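Local coordinates for protein fucose-specific lectin (Aleuria aurantia, PDB 6GKE) that binds L-fucose as a six-bladed beta-propeller lectin, with a preference for alpha-1,6-linked core fucose on glycoproteins, at residues F27-L30 against N31-R35. The protein carries 1 engineered substitution. Sequence-based numbering, arbitrary orientation.
Sequences FQDL and NGKIR
Three donors converge on Asp-29 OD2: NE of Arg-35 at 2.8 Å, NH2 of the same guanidinium through a weak, more bent bond, and a water that in turn accepts from Asn-31 ND2. NE uses the anti lone pair of OD2, and the carboxylate stands almost square to the guanidinium, the planes 89° apart. The other oxygen turns to the backbone. Lys-33 N gives it a hydrogen bond (N to Asp-29 OD1 2.9 Å) from above the carboxylate plane, and Asn-31 N adds a weak one, closing an Asx turn. Asp-29 can reach both because its CG sits between its own backbone N and carbonyl carbon (chi1 71°), folding the carboxylate over the turn, while its CB lies over a face of the guanidinium.

Arg-35 runs out extended from CG to NE. On the way its CB packs over the Phe-27 ring, 4.0 Å from the ring centroid, a CH-pi contact offset toward the rim; the far end, NH1, is held by Glu-3 and Gly-48. Gln-28 and Ile-34 point to the opposite face of the sheet. There Gln-28 NE2 bonds Gly-32 O at 3.0 Å, nearly straight at NE2 but above the carbonyl plane, and also meets Lys-58 O.

In the backbone, Phe-27 and Arg-35 form a hydrogen-bonded antiparallel pair, Asp-29 N bonds Lys-33 O at 2.9 Å, and Gly-32 N closes the type I turn on Asp-29 O. The left-handed angles of Gly-32 would jam a CB against Asn-31 O. Leu-30 packs on Leu-59 of the second subunit. This is a 3:5 hairpin, a type I turn plus G1 beta bulge, linking the two middle strands, 22-28 and 33-40, of a four-stranded antiparallel propeller blade.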
ATOM      1  N   PHE A  27     -11.619  -2.195   8.942  1.00  5.01           N
ATOM      2  CA  PHE A  27     -10.398  -1.798   8.274  1.00  5.20           C
ATOM      3  C   PHE A  27     -10.597  -0.379   7.751  1.00  4.85           C
ATOM      4  O   PHE A  27     -11.722   0.114   7.695  1.00  5.51           O
ATOM      5  CB  PHE A  27     -10.059  -2.771   7.140  1.00  5.89           C
ATOM      6  CG  PHE A  27     -11.065  -2.789   6.013  1.00  6.29           C
ATOM      7  CD1 PHE A  27     -12.178  -3.618   6.047  1.00  7.07           C
ATOM      8  CD2 PHE A  27     -10.906  -1.955   4.915  1.00  6.43           C
ATOM      9  CE1 PHE A  27     -13.099  -3.613   5.006  1.00  7.52           C
ATOM     10  CE2 PHE A  27     -11.825  -1.950   3.877  1.00  7.32           C
ATOM     11  CZ  PHE A  27     -12.918  -2.779   3.925  1.00  7.59           C
ATOM     12  N   GLN A  28      -9.503   0.253   7.334  1.00  4.71           N
ATOM     13  CA  GLN A  28      -9.569   1.606   6.825  1.00  4.83           C
ATOM     14  C   GLN A  28      -9.436   1.598   5.303  1.00  4.92           C
ATOM     15  O   GLN A  28      -8.673   0.819   4.727  1.00  5.31           O
ATOM     16  CB  GLN A  28      -8.477   2.461   7.466  1.00  5.43           C
ATOM     17  CG  GLN A  28      -8.666   3.954   7.263  1.00  5.99           C
ATOM     18  CD  GLN A  28      -7.789   4.745   8.200  1.00  6.16           C
ATOM     19  OE1 GLN A  28      -6.637   4.379   8.459  1.00  6.21           O
ATOM     20  NE2 GLN A  28      -8.328   5.839   8.722  1.00  6.33           N
ATOM     21  N   ASP A  29     -10.176   2.511   4.673  1.00  5.13           N
ATOM     22  CA  ASP A  29     -10.142   2.682   3.231  1.00  5.37           C
ATOM     23  C   ASP A  29      -9.220   3.855   2.864  1.00  5.32           C
ATOM     24  O   ASP A  29      -8.633   4.530   3.715  1.00  5.49           O
ATOM     25  CB  ASP A  29     -11.555   2.797   2.650  1.00  5.59           C
ATOM     26  CG  ASP A  29     -12.319   4.076   2.953  1.00  5.74           C
ATOM     27  OD1 ASP A  29     -11.675   5.097   3.269  1.00  5.69           O
ATOM     28  OD2 ASP A  29     -13.568   4.034   2.853  1.00  6.80           O
ATOM     29  N   LEU A  30      -9.079   4.082   1.555  1.00  5.61           N
ATOM     30  CA  LEU A  30      -8.140   5.088   1.037  1.00  5.89           C
ATOM     31  C   LEU A  30      -8.535   6.508   1.455  1.00  6.07           C
ATOM     32  O   LEU A  30      -7.679   7.394   1.472  1.00  6.94           O
ATOM     33  CB  LEU A  30      -8.085   5.008  -0.490  1.00  6.33           C
ATOM     34  CG  LEU A  30      -7.640   3.668  -1.061  1.00  6.98           C
ATOM     35  CD1 LEU A  30      -7.701   3.705  -2.576  1.00  7.78           C
ATOM     36  CD2 LEU A  30      -6.244   3.305  -0.592  1.00  8.49           C
ATOM     37  N   ASN A  31      -9.820   6.702   1.775  1.00  6.57           N
ATOM     38  CA  ASN A  31     -10.367   7.992   2.172  1.00  7.54           C
ATOM     39  C   ASN A  31     -10.302   8.207   3.686  1.00  7.22           C
ATOM     40  O   ASN A  31     -10.777   9.235   4.160  1.00  9.12           O
ATOM     41  CB  ASN A  31     -11.814   8.140   1.703  1.00  8.79           C
ATOM     42  CG  ASN A  31     -11.924   8.118   0.198  1.00 10.88           C
ATOM     43  OD1 ASN A  31     -11.124   8.751  -0.485  1.00 13.15           O
ATOM     44  ND2 ASN A  31     -12.887   7.379  -0.324  1.00 13.37           N
ATOM     45  N   GLY A  32      -9.773   7.235   4.437  1.00  6.41           N
ATOM     46  CA  GLY A  32      -9.687   7.337   5.891  1.00  6.47           C
ATOM     47  C   GLY A  32     -10.932   6.857   6.628  1.00  5.74           C
ATOM     48  O   GLY A  32     -10.975   6.912   7.860  1.00  6.24           O
ATOM     49  N   LYS A  33     -11.952   6.389   5.899  1.00  5.49           N
ATOM     50  CA  LYS A  33     -13.139   5.865   6.562  1.00  5.50           C
ATOM     51  C   LYS A  33     -12.847   4.473   7.119  1.00  5.10           C
ATOM     52  O   LYS A  33     -12.034   3.734   6.575  1.00  5.85           O
ATOM     53  CB  LYS A  33     -14.327   5.790   5.604  1.00  6.35           C
ATOM     54  CG  LYS A  33     -14.680   7.093   4.908  1.00  8.06           C
ATOM     55  CD  LYS A  33     -14.946   8.244   5.839  1.00 10.48           C
ATOM     56  CE  LYS A  33     -15.237   9.520   5.075  1.00 13.79           C
ATOM     57  NZ  LYS A  33     -15.059  10.728   5.911  1.00 17.25           N
ATOM     58  N   ILE A  34     -13.547   4.127   8.201  1.00  4.90           N
ATOM     59  CA  ILE A  34     -13.526   2.789   8.751  1.00  5.09           C
ATOM     60  C   ILE A  34     -14.719   2.042   8.160  1.00  5.01           C
ATOM     61  O   ILE A  34     -15.856   2.483   8.317  1.00  5.71           O
ATOM     62  CB  ILE A  34     -13.579   2.783  10.291  1.00  5.40           C
ATOM     63  CG1 ILE A  34     -12.497   3.667  10.915  1.00  5.97           C
ATOM     64  CG2 ILE A  34     -13.494   1.354  10.803  1.00  5.59           C
ATOM     65  CD1 ILE A  34     -12.695   3.937  12.389  1.00  6.97           C
ATOM     66  N   ARG A  35     -14.427   0.935   7.473  1.00  5.03           N
ATOM     67  CA  ARG A  35     -15.439   0.094   6.874  1.00  5.33           C
ATOM     68  C   ARG A  35     -15.582  -1.211   7.652  1.00  5.34           C
ATOM     69  O   ARG A  35     -14.669  -1.647   8.354  1.00  5.90           O
ATOM     70  CB  ARG A  35     -15.074  -0.238   5.428  1.00  5.75           C
ATOM     71  CG  ARG A  35     -15.072   0.959   4.495  1.00  5.99           C
ATOM     72  CD  ARG A  35     -14.794   0.515   3.078  1.00  6.33           C
ATOM     73  NE  ARG A  35     -14.748   1.636   2.160  1.00  6.38           N
ATOM     74  CZ  ARG A  35     -14.667   1.520   0.843  1.00  7.00           C
ATOM     75  NH1 ARG A  35     -14.695   0.320   0.283  1.00  8.11           N
ATOM     76  NH2 ARG A  35     -14.550   2.608   0.102  1.00  7.95           N
TER
HETATM   77  O   HOH W   1     -14.767   5.815   1.370  1.00 17.32           O